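PDB 1TR8: nascent polypeptide-associated complex protein from Methanothermobacter marburgensis, which forms a homodimer that interacts with the ribosome, binds ribosomal RNA and probably contacts nascent chains as they emerge. Local coordinates for residues L71-T76 against E81-A86. Numbering follows the deposited sequence.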
ATOM      1  N   LEU A  71     -25.520  25.012   1.594  1.00 59.13           N
ATOM      2  CA  LEU A  71     -26.668  24.619   2.425  1.00 59.99           C
ATOM      3  C   LEU A  71     -26.245  24.263   3.851  1.00 60.12           C
ATOM      4  O   LEU A  71     -26.827  24.727   4.839  1.00 58.78           O
ATOM      5  CB  LEU A  71     -27.392  23.432   1.790  1.00 59.85           C
ATOM      6  CG  LEU A  71     -28.848  23.188   2.199  1.00 62.10           C
ATOM      7  CD1 LEU A  71     -29.618  22.624   1.031  1.00 64.82           C
ATOM      8  CD2 LEU A  71     -28.965  22.252   3.363  1.00 66.27           C
ATOM      9  N   VAL A  72     -25.168  23.495   3.953  1.00 60.37           N
ATOM     10  CA  VAL A  72     -24.660  23.092   5.261  1.00 60.86           C
ATOM     11  C   VAL A  72     -24.118  24.295   6.055  1.00 60.63           C
ATOM     12  O   VAL A  72     -24.345  24.407   7.251  1.00 59.65           O
ATOM     13  CB  VAL A  72     -23.557  22.007   5.138  1.00 61.16           C
ATOM     14  CG1 VAL A  72     -23.016  21.635   6.511  1.00 62.86           C
ATOM     15  CG2 VAL A  72     -24.082  20.777   4.440  1.00 61.49           C
HETATM   16  N   MSE A  73     -23.407  25.189   5.384  1.00 60.98           N
HETATM   17  CA  MSE A  73     -22.883  26.386   6.027  1.00 62.59           C
HETATM   18  C   MSE A  73     -24.020  27.256   6.571  1.00 61.76           C
HETATM   19  O   MSE A  73     -23.946  27.760   7.690  1.00 62.11           O
HETATM   20  CB  MSE A  73     -22.078  27.203   5.015  1.00 62.20           C
HETATM   21  CG  MSE A  73     -20.806  26.545   4.549  1.00 64.38           C
HETATM   22 SE   MSE A  73     -19.876  27.659   3.234  1.00 70.99          SE
HETATM   23  CE  MSE A  73     -21.008  27.586   1.844  1.00 74.83           C
ATOM     24  N   ASN A  74     -25.035  27.481   5.744  1.00 61.36           N
ATOM     25  CA  ASN A  74     -26.097  28.422   6.073  1.00 61.87           C
ATOM     26  C   ASN A  74     -27.048  27.862   7.128  1.00 61.04           C
ATOM     27  O   ASN A  74     -27.692  28.607   7.853  1.00 61.40           O
ATOM     28  CB  ASN A  74     -26.847  28.863   4.804  1.00 61.91           C
ATOM     29  CG  ASN A  74     -26.036  29.864   3.954  1.00 64.45           C
ATOM     30  OD1 ASN A  74     -24.872  30.156   4.242  1.00 66.57           O
ATOM     31  ND2 ASN A  74     -26.661  30.400   2.919  1.00 65.66           N
ATOM     32  N   GLN A  75     -27.114  26.541   7.202  1.00 61.62           N
ATOM     33  CA  GLN A  75     -27.999  25.842   8.123  1.00 61.37           C
ATOM     34  C   GLN A  75     -27.326  25.603   9.463  1.00 60.63           C
ATOM     35  O   GLN A  75     -27.999  25.456  10.473  1.00 62.87           O
ATOM     36  CB  GLN A  75     -28.414  24.475   7.563  1.00 60.70           C
ATOM     37  CG  GLN A  75     -29.713  24.477   6.756  1.00 62.17           C
ATOM     38  CD  GLN A  75     -30.793  25.359   7.366  1.00 61.61           C
ATOM     39  OE1 GLN A  75     -31.266  25.114   8.486  1.00 62.27           O
ATOM     40  NE2 GLN A  75     -31.182  26.386   6.629  1.00 59.75           N
ATOM     41  N   THR A  76     -26.007  25.520   9.477  1.00 59.73           N
ATOM     42  CA  THR A  76     -25.299  25.272  10.732  1.00 59.42           C
ATOM     43  C   THR A  76     -24.408  26.428  11.168  1.00 58.45           C
ATOM     44  O   THR A  76     -23.879  26.405  12.272  1.00 58.07           O
ATOM     45  CB  THR A  76     -24.484  23.957  10.649  1.00 59.03           C
ATOM     46  OG1 THR A  76     -23.318  24.131   9.831  1.00 58.65           O
ATOM     47  CG2 THR A  76     -25.289  22.871   9.967  1.00 60.15           C
ATOM     48  N   GLU A  81     -14.633  25.494   5.314  1.00 58.65           N
ATOM     49  CA  GLU A  81     -13.719  24.436   5.720  1.00 59.51           C
ATOM     50  C   GLU A  81     -14.391  23.276   6.468  1.00 58.83           C
ATOM     51  O   GLU A  81     -14.284  22.118   6.071  1.00 59.09           O
ATOM     52  CB  GLU A  81     -12.637  25.062   6.613  1.00 59.83           C
ATOM     53  CG  GLU A  81     -11.624  24.073   7.146  1.00 62.96           C
ATOM     54  CD  GLU A  81     -10.509  24.732   7.931  1.00 64.59           C
ATOM     55  OE1 GLU A  81     -10.772  25.744   8.635  1.00 72.17           O
ATOM     56  OE2 GLU A  81      -9.366  24.230   7.828  1.00 67.53           O
ATOM     57  N   ASP A  82     -15.078  23.581   7.558  1.00 57.81           N
ATOM     58  CA  ASP A  82     -15.779  22.541   8.316  1.00 57.39           C
ATOM     59  C   ASP A  82     -16.934  21.912   7.563  1.00 56.96           C
ATOM     60  O   ASP A  82     -17.198  20.726   7.703  1.00 58.12           O
ATOM     61  CB  ASP A  82     -16.303  23.107   9.636  1.00 57.84           C
ATOM     62  CG  ASP A  82     -15.205  23.615  10.523  1.00 59.32           C
ATOM     63  OD1 ASP A  82     -14.034  23.213  10.329  1.00 60.81           O
ATOM     64  OD2 ASP A  82     -15.417  24.440  11.431  1.00 67.35           O
ATOM     65  N   ALA A  83     -17.681  22.704   6.806  1.00 56.85           N
ATOM     66  CA  ALA A  83     -18.815  22.156   6.058  1.00 56.57           C
ATOM     67  C   ALA A  83     -18.286  21.163   5.039  1.00 56.55           C
ATOM     68  O   ALA A  83     -18.814  20.072   4.858  1.00 56.30           O
ATOM     69  CB  ALA A  83     -19.626  23.277   5.380  1.00 55.28           C
ATOM     70  N   THR A  84     -17.179  21.533   4.415  1.00 56.76           N
ATOM     71  CA  THR A  84     -16.589  20.705   3.377  1.00 57.88           C
ATOM     72  C   THR A  84     -16.055  19.411   3.987  1.00 56.75           C
ATOM     73  O   THR A  84     -16.329  18.312   3.516  1.00 57.57           O
ATOM     74  CB  THR A  84     -15.499  21.542   2.669  1.00 58.93           C
ATOM     75  OG1 THR A  84     -16.131  22.621   1.966  1.00 56.27           O
ATOM     76  CG2 THR A  84     -14.803  20.763   1.593  1.00 61.08           C
ATOM     77  N   ARG A  85     -15.367  19.530   5.106  1.00 57.51           N
ATOM     78  CA  ARG A  85     -14.897  18.344   5.830  1.00 57.97           C
ATOM     79  C   ARG A  85     -16.035  17.459   6.367  1.00 56.16           C
ATOM     80  O   ARG A  85     -16.029  16.250   6.215  1.00 56.68           O
ATOM     81  CB  ARG A  85     -13.975  18.759   6.975  1.00 58.04           C
ATOM     82  CG  ARG A  85     -13.472  17.571   7.799  1.00 61.07           C
ATOM     83  CD  ARG A  85     -12.420  17.935   8.861  1.00 64.66           C
ATOM     84  NE  ARG A  85     -12.759  19.176   9.556  1.00 69.40           N
ATOM     85  CZ  ARG A  85     -11.969  20.242   9.637  1.00 73.28           C
ATOM     86  NH1 ARG A  85     -10.768  20.243   9.081  1.00 74.74           N
ATOM     87  NH2 ARG A  85     -12.384  21.316  10.292  1.00 75.57           N
ATOM     88  N   ALA A  86     -17.063  18.063   6.935  1.00 55.58           N
ATOM     89  CA  ALA A  86     -18.248  17.309   7.334  1.00 55.69           C
ATOM     90  C   ALA A  86     -18.828  16.449   6.212  1.00 54.67           C
ATOM     91  O   ALA A  86     -19.193  15.291   6.425  1.00 54.53           O
ATOM     92  CB  ALA A  86     -19.316  18.251   7.847  1.00 56.30           C
TER
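Ala83 sets its methyl group against two side chains of the facing helix, Val72 and the selenomethionine Met73, and the contact between 71-76 and 81-86 rests almost wholly on these three residues. The Ala83 CB to Met73 CG distance of 3.6 Å is the shortest across the pair; on the valine, CG1 is the branch that meets the methyl, at 3.9 Å from Ala83 CB. With chi1 at 178° that branch lies anti to the backbone N of Val72, and this rotamer presents it to the alanine. Met73 touches through CG, near the base of its chain; the chain then bends at chi3 (-68°), and SE and CE lie farther from the alanine methyl than CG does. With alanine on one side, the backbones come close, Met73 CA lying 5.9 Å from Ala83 CA, and no hydrogen bond crosses the interface. The two helices, 66-76 and 80-89, are the first two of the three-helix UBA domain, joined by a short loop. The third helix, 94-100, closes the core: Val72 also packs on Leu94, and on Leu101 just beyond that helix, while Met73 reaches Arg80 at the start of the second helix. Val72 meets Leu87 of that second helix as well. Thr76, the last residue of the first helix, returns both its N and its OG1 to Val72 O (OG1 to O 2.8 Å), from opposite faces of the carbonyl plane.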